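Local coordinates for protein ATP-dependent DNA helicase (Mycobacterium smegmatis, PDB 5V9X) that unwinds RNA:DNA hybrids in the 3'-to-5' direction, hydrolysing ATP while tracking along single-stranded DNA, at residues A[205-210]-A[484-489]; A[464-469]-A[786-791]; A[477-482]-A[530-535]; A[503-508]-A[523-528]. All coordinates share one frame; numbering follows the deposited sequence.

Contact 1 (A[205-210]-A[484-489]); sequences LALSLE and DAVRRS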
loop_
_atom_site.group_PDB
_atom_site.type_symbol
_atom_site.label_atom_id
_atom_site.label_comp_id
_atom_site.label_asym_id
_atom_site.label_seq_id
_atom_site.Cartn_x
_atom_site.Cartn_y
_atom_site.Cartn_z
ATOM N N LEU A 205 -8.012 -11.388 3.006
ATOM C CA LEU A 205 -9.323 -11.171 2.403
ATOM C C LEU A 205 -9.716 -12.327 1.488
ATOM O O LEU A 205 -10.892 -12.707 1.430
ATOM C CB LEU A 205 -9.332 -9.850 1.633
ATOM C CG LEU A 205 -10.546 -9.533 0.753
ATOM C CD1 LEU A 205 -11.849 -9.643 1.537
ATOM C CD2 LEU A 205 -10.406 -8.142 0.136
ATOM N N ALA A 206 -8.746 -12.899 0.768
ATOM C CA ALA A 206 -9.046 -14.008 -0.131
ATOM C C ALA A 206 -9.611 -15.202 0.631
ATOM O O ALA A 206 -10.516 -15.888 0.143
ATOM C CB ALA A 206 -7.793 -14.412 -0.905
ATOM N N LEU A 207 -9.095 -15.461 1.834
ATOM C CA LEU A 207 -9.586 -16.586 2.622
ATOM C C LEU A 207 -10.926 -16.273 3.278
ATOM O O LEU A 207 -11.790 -17.152 3.370
ATOM C CB LEU A 207 -8.552 -16.985 3.674
ATOM C CG LEU A 207 -7.307 -17.693 3.139
ATOM C CD1 LEU A 207 -6.367 -18.056 4.274
ATOM C CD2 LEU A 207 -7.697 -18.933 2.348
ATOM N N SER A 208 -11.112 -15.037 3.751
ATOM C CA SER A 208 -12.407 -14.641 4.297
ATOM C C SER A 208 -13.524 -14.887 3.291
ATOM O O SER A 208 -14.586 -15.412 3.644
ATOM C CB SER A 208 -12.379 -13.168 4.713
ATOM O OG SER A 208 -11.565 -12.965 5.854
ATOM N N LEU A 209 -13.290 -14.528 2.025
ATOM C CA LEU A 209 -14.311 -14.708 1.001
ATOM C C LEU A 209 -14.596 -16.183 0.733
ATOM O O LEU A 209 -15.743 -16.546 0.444
ATOM C CB LEU A 209 -13.892 -14.002 -0.287
ATOM C CG LEU A 209 -13.780 -12.476 -0.206
ATOM C CD1 LEU A 209 -13.344 -11.889 -1.543
ATOM C CD2 LEU A 209 -15.095 -11.856 0.258
ATOM N N GLU A 210 -13.579 -17.047 0.819
ATOM C CA GLU A 210 -13.827 -18.475 0.645
ATOM C C GLU A 210 -14.580 -19.051 1.838
ATOM O O GLU A 210 -15.439 -19.925 1.674
ATOM C CB GLU A 210 -12.513 -19.223 0.426
ATOM C CG GLU A 210 -11.884 -19.003 -0.943
ATOM C CD GLU A 210 -12.778 -19.457 -2.089
ATOM O OE1 GLU A 210 -12.719 -18.834 -3.172
ATOM O OE2 GLU A 210 -13.537 -20.436 -1.911
ATOM N N ASP A 484 -9.599 -27.859 0.949
ATOM C CA ASP A 484 -10.290 -27.657 -0.322
ATOM C C ASP A 484 -10.684 -26.198 -0.513
ATOM O O ASP A 484 -10.624 -25.673 -1.630
ATOM C CB ASP A 484 -11.525 -28.553 -0.401
ATOM C CG ASP A 484 -11.176 -30.026 -0.470
ATOM O OD1 ASP A 484 -10.129 -30.366 -1.065
ATOM O OD2 ASP A 484 -11.951 -30.846 0.068
ATOM N N ALA A 485 -11.102 -25.530 0.565
ATOM C CA ALA A 485 -11.479 -24.125 0.462
ATOM C C ALA A 485 -10.253 -23.235 0.306
ATOM O O ALA A 485 -10.275 -22.266 -0.461
ATOM C CB ALA A 485 -12.290 -23.710 1.688
ATOM N N VAL A 486 -9.174 -23.556 1.023
ATOM C CA VAL A 486 -7.954 -22.757 0.956
ATOM C C VAL A 486 -7.408 -22.725 -0.467
ATOM O O VAL A 486 -7.008 -21.666 -0.969
ATOM C CB VAL A 486 -6.919 -23.301 1.959
ATOM C CG1 VAL A 486 -5.525 -22.847 1.598
ATOM C CG2 VAL A 486 -7.265 -22.847 3.363
ATOM N N ARG A 487 -7.397 -23.876 -1.145
ATOM C CA ARG A 487 -6.877 -23.929 -2.506
ATOM C C ARG A 487 -7.774 -23.214 -3.508
ATOM O O ARG A 487 -7.319 -22.917 -4.619
ATOM C CB ARG A 487 -6.678 -25.377 -2.947
ATOM C CG ARG A 487 -5.475 -26.062 -2.327
ATOM C CD ARG A 487 -5.009 -27.211 -3.203
ATOM N NE ARG A 487 -3.726 -26.928 -3.843
ATOM C CZ ARG A 487 -3.260 -27.587 -4.898
ATOM N NH1 ARG A 487 -3.976 -28.560 -5.444
ATOM N NH2 ARG A 487 -2.081 -27.269 -5.414
ATOM N N ARG A 488 -9.034 -22.942 -3.156
ATOM C CA ARG A 488 -9.899 -22.209 -4.076
ATOM C C ARG A 488 -9.520 -20.734 -4.142
ATOM O O ARG A 488 -9.778 -20.073 -5.155
ATOM C CB ARG A 488 -11.366 -22.377 -3.675
ATOM C CG ARG A 488 -11.988 -23.669 -4.182
ATOM C CD ARG A 488 -13.497 -23.696 -3.992
ATOM N NE ARG A 488 -13.881 -23.960 -2.608
ATOM C CZ ARG A 488 -14.131 -25.171 -2.121
ATOM N NH1 ARG A 488 -14.038 -26.236 -2.906
ATOM N NH2 ARG A 488 -14.473 -25.319 -0.849
ATOM N N SER A 489 -8.903 -20.207 -3.088
ATOM C CA SER A 489 -8.401 -18.844 -3.120
ATOM C C SER A 489 -7.209 -18.742 -4.072
ATOM O O SER A 489 -6.638 -19.743 -4.515
ATOM C CB SER A 489 -8.001 -18.386 -1.718
ATOM O OG SER A 489 -6.916 -19.152 -1.221
#

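Contact 2 (A[464-469]-A[786-791]); sequences LAQHTV and RALLLP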
loop_
_atom_site.group_PDB
_atom_site.type_symbol
_atom_site.label_atom_id
_atom_site.label_comp_id
_atom_site.label_asym_id
_atom_site.label_seq_id
_atom_site.Cartn_x
_atom_site.Cartn_y
_atom_site.Cartn_z
ATOM N N LEU A 464 -2.586 -18.266 6.536
ATOM C CA LEU A 464 -3.339 -19.512 6.646
ATOM C C LEU A 464 -3.523 -19.919 8.104
ATOM O O LEU A 464 -4.632 -20.263 8.530
ATOM C CB LEU A 464 -2.627 -20.618 5.866
ATOM C CG LEU A 464 -3.107 -22.055 6.093
ATOM C CD1 LEU A 464 -4.522 -22.244 5.576
ATOM C CD2 LEU A 464 -2.158 -23.054 5.446
ATOM N N ALA A 465 -2.439 -19.883 8.884
ATOM C CA ALA A 465 -2.509 -20.297 10.283
ATOM C C ALA A 465 -3.524 -19.468 11.059
ATOM O O ALA A 465 -4.265 -20.002 11.893
ATOM C CB ALA A 465 -1.127 -20.194 10.928
ATOM N N GLN A 466 -3.580 -18.161 10.794
ATOM C CA GLN A 466 -4.529 -17.304 11.497
ATOM C C GLN A 466 -5.966 -17.694 11.167
ATOM O O GLN A 466 -6.796 -17.863 12.069
ATOM C CB GLN A 466 -4.271 -15.837 11.150
ATOM C CG GLN A 466 -5.249 -14.873 11.803
ATOM C CD GLN A 466 -4.949 -13.421 11.484
ATOM O OE1 GLN A 466 -5.854 -12.637 11.197
ATOM N NE2 GLN A 466 -3.672 -13.054 11.542
ATOM N N HIS A 467 -6.279 -17.844 9.875
ATOM C CA HIS A 467 -7.617 -18.278 9.487
ATOM C C HIS A 467 -7.929 -19.660 10.045
ATOM O O HIS A 467 -9.073 -19.941 10.418
ATOM C CB HIS A 467 -7.755 -18.272 7.964
ATOM C CG HIS A 467 -8.155 -16.946 7.395
ATOM N ND1 HIS A 467 -9.460 -16.635 7.077
ATOM C CD2 HIS A 467 -7.423 -15.849 7.088
ATOM C CE1 HIS A 467 -9.516 -15.404 6.602
ATOM N NE2 HIS A 467 -8.292 -14.904 6.597
ATOM N N THR A 468 -6.919 -20.532 10.121
ATOM C CA THR A 468 -7.146 -21.887 10.614
ATOM C C THR A 468 -7.621 -21.876 12.061
ATOM O O THR A 468 -8.488 -22.671 12.443
ATOM C CB THR A 468 -5.871 -22.718 10.472
ATOM O OG1 THR A 468 -5.471 -22.755 9.096
ATOM C CG2 THR A 468 -6.110 -24.137 10.953
ATOM N N VAL A 469 -7.072 -20.980 12.883
ATOM C CA VAL A 469 -7.586 -20.822 14.238
ATOM C C VAL A 469 -9.000 -20.256 14.205
ATOM O O VAL A 469 -9.863 -20.656 14.995
ATOM C CB VAL A 469 -6.642 -19.935 15.074
ATOM C CG1 VAL A 469 -7.200 -19.731 16.479
ATOM C CG2 VAL A 469 -5.252 -20.546 15.135
ATOM N N ARG A 786 1.411 -12.856 13.564
ATOM C CA ARG A 786 0.260 -12.997 12.677
ATOM C C ARG A 786 -0.283 -14.422 12.694
ATOM O O ARG A 786 -1.499 -14.626 12.591
ATOM C CB ARG A 786 0.643 -12.578 11.254
ATOM C CG ARG A 786 -0.521 -12.530 10.273
ATOM C CD ARG A 786 -0.133 -11.876 8.951
ATOM N NE ARG A 786 1.309 -11.703 8.807
ATOM C CZ ARG A 786 1.905 -10.537 8.576
ATOM N NH1 ARG A 786 1.182 -9.435 8.448
ATOM N NH2 ARG A 786 3.226 -10.470 8.459
ATOM N N ALA A 787 0.597 -15.417 12.839
ATOM C CA ALA A 787 0.178 -16.808 12.960
ATOM C C ALA A 787 -0.403 -17.138 14.331
ATOM O O ALA A 787 -0.800 -18.289 14.545
ATOM C CB ALA A 787 1.354 -17.741 12.662
ATOM N N LEU A 788 -0.448 -16.170 15.253
ATOM C CA LEU A 788 -1.027 -16.336 16.585
ATOM C C LEU A 788 -0.259 -17.347 17.434
ATOM O O LEU A 788 -0.854 -18.078 18.228
ATOM C CB LEU A 788 -2.509 -16.730 16.507
ATOM C CG LEU A 788 -3.413 -15.836 15.658
ATOM C CD1 LEU A 788 -4.797 -16.455 15.511
ATOM C CD2 LEU A 788 -3.503 -14.450 16.268
ATOM N N LEU A 789 1.066 -17.390 17.287
ATOM C CA LEU A 789 1.890 -18.356 18.000
ATOM C C LEU A 789 2.659 -17.763 19.172
ATOM O O LEU A 789 3.086 -18.518 20.053
ATOM C CB LEU A 789 2.889 -19.009 17.038
ATOM C CG LEU A 789 2.276 -19.791 15.880
ATOM C CD1 LEU A 789 3.369 -20.318 14.981
ATOM C CD2 LEU A 789 1.418 -20.931 16.398
ATOM N N LEU A 790 2.854 -16.447 19.200
ATOM C CA LEU A 790 3.590 -15.825 20.292
ATOM C C LEU A 790 2.716 -15.731 21.538
ATOM O O LEU A 790 1.536 -15.387 21.443
ATOM C CB LEU A 790 4.065 -14.430 19.900
ATOM C CG LEU A 790 5.153 -14.310 18.835
ATOM C CD1 LEU A 790 5.509 -12.848 18.624
ATOM C CD2 LEU A 790 6.377 -15.116 19.236
ATOM N N PRO A 791 3.267 -16.024 22.716
ATOM C CA PRO A 791 2.509 -15.806 23.955
ATOM C C PRO A 791 2.317 -14.316 24.206
ATOM O O PRO A 791 3.264 -13.532 24.119
ATOM C CB PRO A 791 3.385 -16.458 25.031
ATOM C CG PRO A 791 4.761 -16.446 24.455
ATOM C CD PRO A 791 4.598 -16.600 22.970
#

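Contact 3 (A[477-482]-A[530-535]); sequences VDADAW and GTLTAR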
loop_
_atom_site.group_PDB
_atom_site.type_symbol
_atom_site.label_atom_id
_atom_site.label_comp_id
_atom_site.label_asym_id
_atom_site.label_seq_id
_atom_site.Cartn_x
_atom_site.Cartn_y
_atom_site.Cartn_z
ATOM N N VAL A 477 -13.751 -28.353 12.360
ATOM C CA VAL A 477 -13.662 -28.270 10.908
ATOM C C VAL A 477 -12.959 -29.510 10.373
ATOM O O VAL A 477 -12.084 -30.093 11.025
ATOM C CB VAL A 477 -12.945 -26.977 10.456
ATOM C CG1 VAL A 477 -11.432 -27.106 10.599
ATOM C CG2 VAL A 477 -13.335 -26.614 9.031
ATOM N N ASP A 478 -13.372 -29.926 9.178
ATOM C CA ASP A 478 -12.735 -31.037 8.485
ATOM C C ASP A 478 -11.455 -30.538 7.828
ATOM O O ASP A 478 -11.488 -29.581 7.045
ATOM C CB ASP A 478 -13.687 -31.627 7.446
ATOM C CG ASP A 478 -13.166 -32.914 6.834
ATOM O OD1 ASP A 478 -12.227 -33.510 7.401
ATOM O OD2 ASP A 478 -13.695 -33.328 5.781
ATOM N N ALA A 479 -10.326 -31.177 8.152
ATOM C CA ALA A 479 -9.047 -30.752 7.591
ATOM C C ALA A 479 -9.054 -30.818 6.070
ATOM O O ALA A 479 -8.445 -29.967 5.408
ATOM C CB ALA A 479 -7.914 -31.607 8.157
ATOM N N ASP A 480 -9.742 -31.807 5.497
ATOM C CA ASP A 480 -9.839 -31.895 4.045
ATOM C C ASP A 480 -10.648 -30.736 3.477
ATOM O O ASP A 480 -10.242 -30.106 2.494
ATOM C CB ASP A 480 -10.462 -33.233 3.638
ATOM C CG ASP A 480 -9.523 -34.403 3.856
ATOM O OD1 ASP A 480 -8.294 -34.207 3.745
ATOM O OD2 ASP A 480 -10.014 -35.518 4.135
ATOM N N ALA A 481 -11.801 -30.442 4.088
ATOM C CA ALA A 481 -12.650 -29.364 3.590
ATOM C C ALA A 481 -11.959 -28.013 3.717
ATOM O O ALA A 481 -12.067 -27.165 2.822
ATOM C CB ALA A 481 -13.984 -29.359 4.337
ATOM N N TRP A 482 -11.247 -27.792 4.824
ATOM C CA TRP A 482 -10.507 -26.545 4.983
ATOM C C TRP A 482 -9.401 -26.431 3.942
ATOM O O TRP A 482 -9.139 -25.341 3.422
ATOM C CB TRP A 482 -9.945 -26.449 6.403
ATOM C CG TRP A 482 -9.144 -25.203 6.697
ATOM C CD1 TRP A 482 -7.932 -25.143 7.323
ATOM C CD2 TRP A 482 -9.498 -23.847 6.381
ATOM N NE1 TRP A 482 -7.510 -23.840 7.419
ATOM C CE2 TRP A 482 -8.451 -23.024 6.846
ATOM C CE3 TRP A 482 -10.594 -23.248 5.750
ATOM C CZ2 TRP A 482 -8.469 -21.637 6.700
ATOM C CZ3 TRP A 482 -10.608 -21.872 5.606
ATOM C CH2 TRP A 482 -9.552 -21.083 6.079
ATOM N N GLY A 530 -9.295 -36.475 11.147
ATOM C CA GLY A 530 -9.084 -35.323 10.294
ATOM C C GLY A 530 -9.770 -34.073 10.790
ATOM O O GLY A 530 -10.126 -33.209 9.984
ATOM N N THR A 531 -9.956 -33.949 12.101
ATOM C CA THR A 531 -10.743 -32.880 12.698
ATOM C C THR A 531 -9.850 -31.953 13.514
ATOM O O THR A 531 -8.975 -32.409 14.255
ATOM C CB THR A 531 -11.852 -33.454 13.589
ATOM O OG1 THR A 531 -12.830 -34.113 12.775
ATOM C CG2 THR A 531 -12.530 -32.360 14.401
ATOM N N LEU A 532 -10.079 -30.651 13.365
ATOM C CA LEU A 532 -9.430 -29.626 14.170
ATOM C C LEU A 532 -10.457 -28.999 15.100
ATOM O O LEU A 532 -11.515 -28.548 14.649
ATOM C CB LEU A 532 -8.800 -28.546 13.287
ATOM C CG LEU A 532 -7.611 -28.944 12.414
ATOM C CD1 LEU A 532 -7.765 -28.354 11.023
ATOM C CD2 LEU A 532 -6.312 -28.479 13.052
ATOM N N THR A 533 -10.149 -28.978 16.394
ATOM C CA THR A 533 -10.973 -28.301 17.382
ATOM C C THR A 533 -10.154 -27.216 18.069
ATOM O O THR A 533 -8.921 -27.261 18.098
ATOM C CB THR A 533 -11.532 -29.277 18.426
ATOM O OG1 THR A 533 -10.474 -30.101 18.934
ATOM C CG2 THR A 533 -12.614 -30.153 17.812
ATOM N N ALA A 534 -10.859 -26.237 18.624
ATOM C CA ALA A 534 -10.221 -25.089 19.246
ATOM C C ALA A 534 -9.946 -25.355 20.719
ATOM O O ALA A 534 -10.727 -26.026 21.402
ATOM C CB ALA A 534 -11.097 -23.844 19.099
ATOM N N ARG A 535 -8.829 -24.836 21.196
ATOM C CA ARG A 535 -8.546 -24.792 22.619
ATOM C C ARG A 535 -9.147 -23.530 23.219
ATOM O O ARG A 535 -9.431 -22.569 22.498
ATOM C CB ARG A 535 -7.038 -24.835 22.852
ATOM C CG ARG A 535 -6.361 -26.027 22.209
ATOM C CD ARG A 535 -4.996 -26.267 22.816
ATOM N NE ARG A 535 -4.187 -27.160 21.994
ATOM C CZ ARG A 535 -2.948 -27.531 22.297
ATOM N NH1 ARG A 535 -2.376 -27.090 23.408
ATOM N NH2 ARG A 535 -2.284 -28.344 21.489
#

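Contact 4 (A[503-508]-A[523-528]); sequences TLDLLS and LVYDRD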
loop_
_atom_site.group_PDB
_atom_site.type_symbol
_atom_site.label_atom_id
_atom_site.label_comp_id
_atom_site.label_asym_id
_atom_site.label_seq_id
_atom_site.Cartn_x
_atom_site.Cartn_y
_atom_site.Cartn_z
ATOM N N THR A 503 1.601 -26.653 8.743
ATOM C CA THR A 503 1.030 -25.533 9.485
ATOM C C THR A 503 0.090 -26.019 10.584
ATOM O O THR A 503 0.105 -25.486 11.700
ATOM C CB THR A 503 0.298 -24.588 8.531
ATOM O OG1 THR A 503 1.234 -24.015 7.608
ATOM C CG2 THR A 503 -0.390 -23.473 9.303
ATOM N N LEU A 504 -0.726 -27.037 10.293
ATOM C CA LEU A 504 -1.639 -27.562 11.304
ATOM C C LEU A 504 -0.876 -28.195 12.461
ATOM O O LEU A 504 -1.305 -28.107 13.618
ATOM C CB LEU A 504 -2.595 -28.579 10.681
ATOM C CG LEU A 504 -3.447 -28.141 9.488
ATOM C CD1 LEU A 504 -4.510 -29.187 9.197
ATOM C CD2 LEU A 504 -4.081 -26.787 9.734
ATOM N N ASP A 505 0.254 -28.842 12.168
ATOM C CA ASP A 505 1.073 -29.427 13.226
ATOM C C ASP A 505 1.550 -28.357 14.195
ATOM O O ASP A 505 1.457 -28.521 15.418
ATOM C CB ASP A 505 2.272 -30.161 12.625
ATOM C CG ASP A 505 1.864 -31.281 11.702
ATOM O OD1 ASP A 505 0.731 -31.783 11.850
ATOM O OD2 ASP A 505 2.673 -31.659 10.829
ATOM N N LEU A 506 2.070 -27.253 13.659
ATOM C CA LEU A 506 2.567 -26.176 14.506
ATOM C C LEU A 506 1.453 -25.600 15.371
ATOM O O LEU A 506 1.654 -25.336 16.562
ATOM C CB LEU A 506 3.200 -25.093 13.634
ATOM C CG LEU A 506 3.866 -23.907 14.324
ATOM C CD1 LEU A 506 4.730 -24.380 15.479
ATOM C CD2 LEU A 506 4.697 -23.151 13.306
ATOM N N LEU A 507 0.265 -25.415 14.792
ATOM C CA LEU A 507 -0.875 -24.927 15.559
ATOM C C LEU A 507 -1.362 -25.940 16.585
ATOM O O LEU A 507 -2.057 -25.557 17.532
ATOM C CB LEU A 507 -2.023 -24.556 14.619
ATOM C CG LEU A 507 -1.826 -23.319 13.747
ATOM C CD1 LEU A 507 -2.970 -23.178 12.757
ATOM C CD2 LEU A 507 -1.715 -22.078 14.615
ATOM N N SER A 508 -1.015 -27.218 16.425
ATOM C CA SER A 508 -1.505 -28.276 17.301
ATOM C C SER A 508 -0.380 -28.868 18.145
ATOM O O SER A 508 -0.358 -28.672 19.362
ATOM C CB SER A 508 -2.205 -29.360 16.478
ATOM O OG SER A 508 -2.679 -30.402 17.314
ATOM N N LEU A 523 -4.793 -25.123 18.622
ATOM C CA LEU A 523 -5.758 -26.078 18.103
ATOM C C LEU A 523 -5.363 -27.485 18.527
ATOM O O LEU A 523 -4.222 -27.745 18.919
ATOM C CB LEU A 523 -5.863 -26.000 16.575
ATOM C CG LEU A 523 -6.354 -24.682 15.981
ATOM C CD1 LEU A 523 -6.276 -24.730 14.467
ATOM C CD2 LEU A 523 -7.773 -24.381 16.437
ATOM N N VAL A 524 -6.332 -28.393 18.453
ATOM C CA VAL A 524 -6.115 -29.812 18.700
ATOM C C VAL A 524 -6.470 -30.563 17.426
ATOM O O VAL A 524 -7.555 -30.365 16.864
ATOM C CB VAL A 524 -6.942 -30.318 19.896
ATOM C CG1 VAL A 524 -6.750 -31.813 20.080
ATOM C CG2 VAL A 524 -6.550 -29.570 21.163
ATOM N N TYR A 525 -5.557 -31.417 16.970
ATOM C CA TYR A 525 -5.658 -32.079 15.675
ATOM C C TYR A 525 -5.889 -33.570 15.888
ATOM O O TYR A 525 -5.086 -34.238 16.547
ATOM C CB TYR A 525 -4.389 -31.837 14.855
ATOM C CG TYR A 525 -4.506 -32.138 13.375
ATOM C CD1 TYR A 525 -5.728 -32.459 12.798
ATOM C CD2 TYR A 525 -3.385 -32.105 12.557
ATOM C CE1 TYR A 525 -5.829 -32.736 11.443
ATOM C CE2 TYR A 525 -3.475 -32.381 11.204
ATOM C CZ TYR A 525 -4.698 -32.695 10.652
ATOM O OH TYR A 525 -4.789 -32.967 9.305
ATOM N N ASP A 526 -6.983 -34.084 15.331
ATOM C CA ASP A 526 -7.311 -35.507 15.364
ATOM C C ASP A 526 -7.048 -36.063 13.969
ATOM O O ASP A 526 -7.906 -35.972 13.086
ATOM C CB ASP A 526 -8.760 -35.732 15.788
ATOM C CG ASP A 526 -9.061 -37.189 16.094
ATOM O OD1 ASP A 526 -9.335 -37.505 17.270
ATOM O OD2 ASP A 526 -9.008 -38.021 15.163
ATOM N N ARG A 527 -5.864 -36.647 13.773
ATOM C CA ARG A 527 -5.476 -37.096 12.440
ATOM C C ARG A 527 -6.227 -38.351 12.014
ATOM O O ARG A 527 -6.437 -38.565 10.813
ATOM C CB ARG A 527 -3.970 -37.329 12.390
ATOM C CG ARG A 527 -3.170 -36.050 12.481
ATOM C CD ARG A 527 -1.710 -36.327 12.765
ATOM N NE ARG A 527 -0.884 -35.165 12.468
ATOM C CZ ARG A 527 -0.422 -34.878 11.256
ATOM N NH1 ARG A 527 -0.707 -35.672 10.233
ATOM N NH2 ARG A 527 0.323 -33.803 11.063
ATOM N N ASP A 528 -6.633 -39.194 12.967
ATOM C CA ASP A 528 -7.459 -40.345 12.619
ATOM C C ASP A 528 -8.792 -39.899 12.028
ATOM O O ASP A 528 -9.281 -40.491 11.058
ATOM C CB ASP A 528 -7.685 -41.226 13.849
ATOM C CG ASP A 528 -6.394 -41.808 14.399
ATOM O OD1 ASP A 528 -5.377 -41.805 13.674
ATOM O OD2 ASP A 528 -6.402 -42.276 15.557
#

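Contact 1 (A[205-210]-A[484-489])
Ala206 meets Ser489 with its methyl group, CB to CB at 4.1 Å, in the buried part of the contact. One residue on, the CD2 branch of Leu207 reaches Ser489 OG (3.7 Å) and also the CG2 branch of Val486. The Ser489 hydroxyl is turned back to hydrogen-bond Val486 O, in the carbonyl plane. That oxygen takes Ser489 N as well, so Ser489 gives two donors to one oxygen. The short axes of helices 205-210 and 484-488 approach to 9.0 Å at 128°. The first helix is the crossover of a beta-alpha-beta unit between parallel strands 187-191 and 221-226 of the RecA-like motor sheet, whereas the second belongs to the winged-helix region. Packing is closest at buried Glu210: its CG lies 3.7 Å from Ala485 O and also touches Ser489, and a bend at chi2 (-60°) brings OE2 to 3.4 Å from Arg488 CB. Only the partly exposed guanidinium end of Arg488 is loosely held. There OE2 reaches Arg488 NE at 3.6 Å, a long salt bridge met near the guanidinium plane, with the two flat groups 47° apart. Glu210 OE1 has a salt bridge of its own to Arg222, on strand 221-226.

Contact 2 (A[464-469]-A[786-791])
Gln466 extends its side chain alongside the end of helix 774-786, overlapping the carbonyl of Arg786 with CB, 3.4 Å from Arg786 O, before its amide turns in to bind the same oxygen. With CG anti to the backbone N (chi1 178°) and the chain straight beyond it, NE2 arrives at Arg786 O at 2.9 Å. The bond is nearly straight, 164° at the hydrogen, and the oxygen lies close to the amide plane. The amide has further partners: NE2 also bonds Gly547 O, while OE1 pairs with His204. Four groups therefore fix the rotation of this buried amide, counting a weak bond to Ser545. Around it the contact is apolar. Ala465 CB touches Ala787 CB at 3.9 Å. The CD1 branch of Leu788 touches both Val469 CB, 4.0 Å away, and Gln466 CG, 4.1 Å away, meeting both residues at a slant. Arg786 contributes little beyond its carbonyl and the CG that lies 3.4 Å from Gln466 NE2, since its chain bends at chi3 and sends NE to a salt bridge with Asp462, on the same helix as Gln466. Leu788 has positive phi (65°), and its O is bonded by Arg522. With two hydrogen bonds back into the last turn, this is a Schellman motif ending helix 774-786, which brings the DEAD/H-associated region onto a helix of the winged-helix region.

Contact 3 (A[477-482]-A[530-535])
Gly530 begins the pairing, its carbonyl O accepting Ala479 N at 2.7 Å with an N-H...O angle of 169°, almost straight on the carbonyl. Its backbone is left-handed (phi 81°), a conformation that calls for glycine, and together with Thr531 it faces Asp526 as a G1 beta bulge. The bond to Ala479 N is made where the strand turns into a helix, Asp478 being the N-cap residue. Thr531 comes next and forms a non-hydrogen-bonded antiparallel pair with Asp478, CA to CA 5.0 Å, both side chains on one face of the sheet. Its CA-H points at Val477 O, 3.5 Å from Thr531 CA, an addition to the regular bond that oxygen receives from Leu532 N. The order of elements, helix 461-471, strand 477-478, helices 479-488 and 497-508, then hairpin 523-534, is that of a winged helix: the short first strand pairs with 531-534, the second strand of the hairpin, which becomes the middle of a three-stranded antiparallel sheet. Leu532 makes the hydrogen-bonded pair with Val477: Leu532 N to Val477 O is 3.1 Å, Val477 N to Leu532 O 3.2 Å, and both donors lie in the carbonyl planes. On the opposite face from Thr531 these two side chains lie side by side, Val477 CG1 to Leu532 CD1 3.9 Å. The Val477 rotation (chi1 79°) is what turns CG1 to Leu532 CB and CD1. Leu532 CD1 also approaches Ala479 CB, and Leu532 packs on Tyr525. Thr533 continues the strand against Val524.

Contact 4 (A[503-508]-A[523-528])
Leu507 O accepts Leu523 N at 3.0 Å, the firm backbone bond of this contact. Other polar links are weak. Ser508 OG, anti to its own N (chi1 180°), is directed at the strand, where it receives Tyr525 N at 3.1 Å on a strongly bent path (122°) and gives a weak bond to Leu523 O. Ser508 CA also makes a CA-H...O contact to Leu523 O at 3.2 Å. By topology helix 503-508 belongs to the third helix of the winged-helix domain, and strand 523-526 is the first strand of its wing hairpin; the strand passes the helix end at 124°, with axes 7.2 Å apart. Apolar contacts fill the inner side. The side chains of Leu507 and Leu523 lie side by side, CD1 to CD1 4.0 Å, and Leu523 packs on Thr468 of helix 461-471. Leu504 meets the Tyr525 ring at an angle, its CD1 3.8 Å from Tyr525 CZ, while CB approaches the CE2 side. The hydroxyl of Tyr525 goes to Glu501, one turn back on the helix. Charged groups occupy the outer side. The guanidinium of exposed Arg527 extends toward the Asp505 carboxylate, but the modelled approach is too short to be trusted and the salt bridge remains doubtful. Arg527 CG covers one face of the Tyr525 ring, 3.8 Å above its plane.

Overall arrangement
From the N terminus, contact 1 opens first, on helix 200-213 of the motor domain, and closes at 484-489, a loop of about 270 residues that brings the winged-helix region back onto the RecA-like core. It crosses contacts 2 and 3, whose first segments lie inside this loop. Contact 2 closes the longest span, from 464-469 to 786-791, and ties in the C-terminal region. Contact 3 is nested inside it, and inside contact 3 lies contact 4, which closes a short loop of 14 residues. Contacts 3 and 4 share one sheet, Thr531 O to Asp526 N being 2.8 Å. Helix 461-471 touches the others: Leu207 in contact 1, Trp482 in contact 3 and Leu504 in contact 4.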